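Local coordinates for protein Csc2 (Thermofilum pendens, PDB 4TXD) that probably binds CRISPR RNA as the Cas7-family backbone subunit of a type I-D interference complex, and carries a bound zinc ion, at residues E111-L116 with E142-T147. Numbering follows the deposited sequence.
Sequences EYRDSL and EEWNCT. With ZN (zinc ion), chain B.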
loop_
_atom_site.group_PDB
_atom_site.type_symbol
_atom_site.label_atom_id
_atom_site.label_comp_id
_atom_site.label_asym_id
_atom_site.label_seq_id
_atom_site.Cartn_x
_atom_site.Cartn_y
_atom_site.Cartn_z
ATOM N N GLU A 111 10.214 -9.773 9.306
ATOM C CA GLU A 111 11.359 -9.300 10.078
ATOM C C GLU A 111 10.978 -9.003 11.524
ATOM O O GLU A 111 11.802 -9.156 12.436
ATOM C CB GLU A 111 11.976 -8.068 9.416
ATOM C CG GLU A 111 12.714 -8.434 8.122
ATOM C CD GLU A 111 13.323 -7.235 7.409
ATOM O OE1 GLU A 111 13.280 -6.099 7.948
ATOM O OE2 GLU A 111 13.843 -7.450 6.296
ATOM N N TYR A 112 9.736 -8.581 11.740
ATOM C CA TYR A 112 9.242 -8.388 13.095
ATOM C C TYR A 112 9.259 -9.726 13.807
ATOM O O TYR A 112 9.770 -9.847 14.931
ATOM C CB TYR A 112 7.835 -7.797 13.107
ATOM C CG TYR A 112 7.209 -7.812 14.487
ATOM C CD1 TYR A 112 7.581 -6.876 15.445
ATOM C CD2 TYR A 112 6.246 -8.766 14.832
ATOM C CE1 TYR A 112 7.018 -6.880 16.714
ATOM C CE2 TYR A 112 5.674 -8.775 16.104
ATOM C CZ TYR A 112 6.069 -7.836 17.039
ATOM O OH TYR A 112 5.519 -7.836 18.302
ATOM N N ARG A 113 8.713 -10.730 13.131
ATOM C CA ARG A 113 8.660 -12.084 13.667
ATOM C C ARG A 113 10.042 -12.581 14.070
ATOM O O ARG A 113 10.217 -13.194 15.123
ATOM C CB ARG A 113 8.052 -13.037 12.641
ATOM C CG ARG A 113 8.075 -14.494 13.053
ATOM C CD ARG A 113 7.923 -15.393 11.849
ATOM N NE ARG A 113 9.061 -15.246 10.948
ATOM C CZ ARG A 113 9.012 -15.415 9.631
ATOM N NH1 ARG A 113 7.863 -15.730 9.039
ATOM N NH2 ARG A 113 10.110 -15.254 8.904
ATOM N N ASP A 114 11.027 -12.318 13.223
ATOM C CA ASP A 114 12.379 -12.809 13.464
ATOM C C ASP A 114 13.139 -11.987 14.494
ATOM O O ASP A 114 14.226 -12.362 14.906
ATOM C CB ASP A 114 13.149 -12.849 12.152
ATOM C CG ASP A 114 12.624 -13.906 11.219
ATOM O OD1 ASP A 114 11.909 -14.810 11.702
ATOM O OD2 ASP A 114 12.925 -13.842 10.012
ATOM N N SER A 115 12.566 -10.867 14.909
ATOM C CA SER A 115 13.163 -10.071 15.964
ATOM C C SER A 115 12.720 -10.541 17.357
ATOM O O SER A 115 13.283 -10.111 18.354
ATOM C CB SER A 115 12.806 -8.603 15.789
ATOM O OG SER A 115 11.530 -8.319 16.352
ATOM N N LEU A 116 11.716 -11.414 17.432
ATOM C CA LEU A 116 11.156 -11.810 18.733
ATOM C C LEU A 116 12.095 -12.734 19.531
ATOM O O LEU A 116 12.768 -13.596 18.955
ATOM C CB LEU A 116 9.794 -12.496 18.539
ATOM C CG LEU A 116 8.785 -11.731 17.671
ATOM C CD1 LEU A 116 7.504 -12.550 17.487
ATOM C CD2 LEU A 116 8.474 -10.341 18.257
ATOM N N GLU A 142 2.298 -22.115 14.984
ATOM C CA GLU A 142 3.035 -21.257 15.898
ATOM C C GLU A 142 4.200 -20.583 15.202
ATOM O O GLU A 142 4.638 -19.554 15.606
ATOM C CB GLU A 142 3.530 -22.040 17.100
ATOM C CG GLU A 142 2.427 -22.512 18.031
ATOM C CD GLU A 142 2.967 -23.182 19.287
ATOM O OE1 GLU A 142 4.162 -23.476 19.349
ATOM O OE2 GLU A 142 2.173 -23.421 20.201
ATOM N N GLU A 143 4.699 -21.191 14.149
ATOM C CA GLU A 143 5.637 -20.514 13.257
ATOM C C GLU A 143 4.829 -19.693 12.264
ATOM O O GLU A 143 4.369 -20.233 11.266
ATOM C CB GLU A 143 6.532 -21.516 12.519
ATOM C CG GLU A 143 7.219 -22.515 13.432
ATOM C CD GLU A 143 7.664 -21.886 14.735
ATOM O OE1 GLU A 143 8.559 -21.012 14.695
ATOM O OE2 GLU A 143 7.105 -22.254 15.795
ATOM N N TRP A 144 4.644 -18.409 12.525
ATOM C CA TRP A 144 3.813 -17.595 11.657
ATOM C C TRP A 144 4.405 -17.315 10.289
ATOM O O TRP A 144 5.538 -16.974 10.162
ATOM C CB TRP A 144 3.370 -16.280 12.301
ATOM C CG TRP A 144 2.552 -15.451 11.374
ATOM C CD1 TRP A 144 1.238 -15.574 11.107
ATOM C CD2 TRP A 144 3.039 -14.450 10.506
ATOM N NE1 TRP A 144 0.855 -14.681 10.163
ATOM C CE2 TRP A 144 1.948 -13.978 9.764
ATOM C CE3 TRP A 144 4.286 -13.893 10.286
ATOM C CZ2 TRP A 144 2.076 -12.978 8.836
ATOM C CZ3 TRP A 144 4.401 -12.916 9.374
ATOM C CH2 TRP A 144 3.307 -12.459 8.655
ATOM N N ASN A 145 3.550 -17.394 9.288
ATOM C CA ASN A 145 3.898 -16.828 8.003
ATOM C C ASN A 145 2.623 -16.582 7.221
ATOM O O ASN A 145 1.578 -17.161 7.527
ATOM C CB ASN A 145 4.850 -17.747 7.226
ATOM C CG ASN A 145 5.564 -17.026 6.090
ATOM O OD1 ASN A 145 5.735 -15.804 6.116
ATOM N ND2 ASN A 145 5.981 -17.785 5.086
ATOM N N CYS A 146 2.711 -15.697 6.238
ATOM C CA CYS A 146 1.618 -15.466 5.309
ATOM C C CYS A 146 2.234 -15.261 3.930
ATOM O O CYS A 146 3.412 -14.927 3.805
ATOM C CB CYS A 146 0.768 -14.258 5.741
ATOM S SG CYS A 146 -0.831 -14.026 4.837
ATOM N N THR A 147 1.450 -15.437 2.905
ATOM C CA THR A 147 1.944 -15.110 1.598
ATOM C C THR A 147 1.280 -13.877 1.068
ATOM O O THR A 147 0.372 -13.342 1.665
ATOM C CB THR A 147 1.670 -16.202 0.607
ATOM O OG1 THR A 147 2.176 -15.767 -0.636
ATOM C CG2 THR A 147 0.206 -16.445 0.475
HETATM ZN ZN ZN B . -2.036 -12.602 6.043
#
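Arg113, on helix 94-115, reaches across to the loop that carries Trp144 and Asn145. With CG anti to the backbone N (chi1 174°), the side chain leaves the helix toward the loop, and a bend at chi3 brings NH1 onto Trp144 O. The hydrogen bond from Arg113 NH1 to Trp144 O is 2.9 Å long, lies in the plane of the carbonyl and departs 17° from the guanidinium plane. Arginine suits the place because its several N-H groups can serve two partners: while NH1 binds the loop, Arg113 NE forms a salt bridge with Asp114 OD1 at 3.0 Å, approaching from above the carboxylate plane, and NH2 adds weaker bonds to the same carboxylate. With an alanine here, Trp144 O would probably lose its side-chain donor from the helix and the Asp114 carboxylate its partner.

The loop is the approach to a Cys3Asp zinc site, in which Cys146 SG binds the zinc ion at 2.2 Å and Asp165, Cys168 and Cys171 complete the coordination. Trp144, whose backbone receives the arginine, sets its indole obliquely beside Arg113 NH1 and packs it on Leu106 and Leu109 of that same helix and on Ile129 of helix 118-134, with Trp348 edge-to-face. Its NE1 donates to Asp165 OD2, a second-shell bond consistent with holding this zinc ligand in orientation. Asn145 OD1 lies 3.6 Å from Arg113 NH1, near the guanidinium plane, with the amide turned 68° from it; this oxygen takes its hydrogen bond from Arg110 NE, one helical turn earlier.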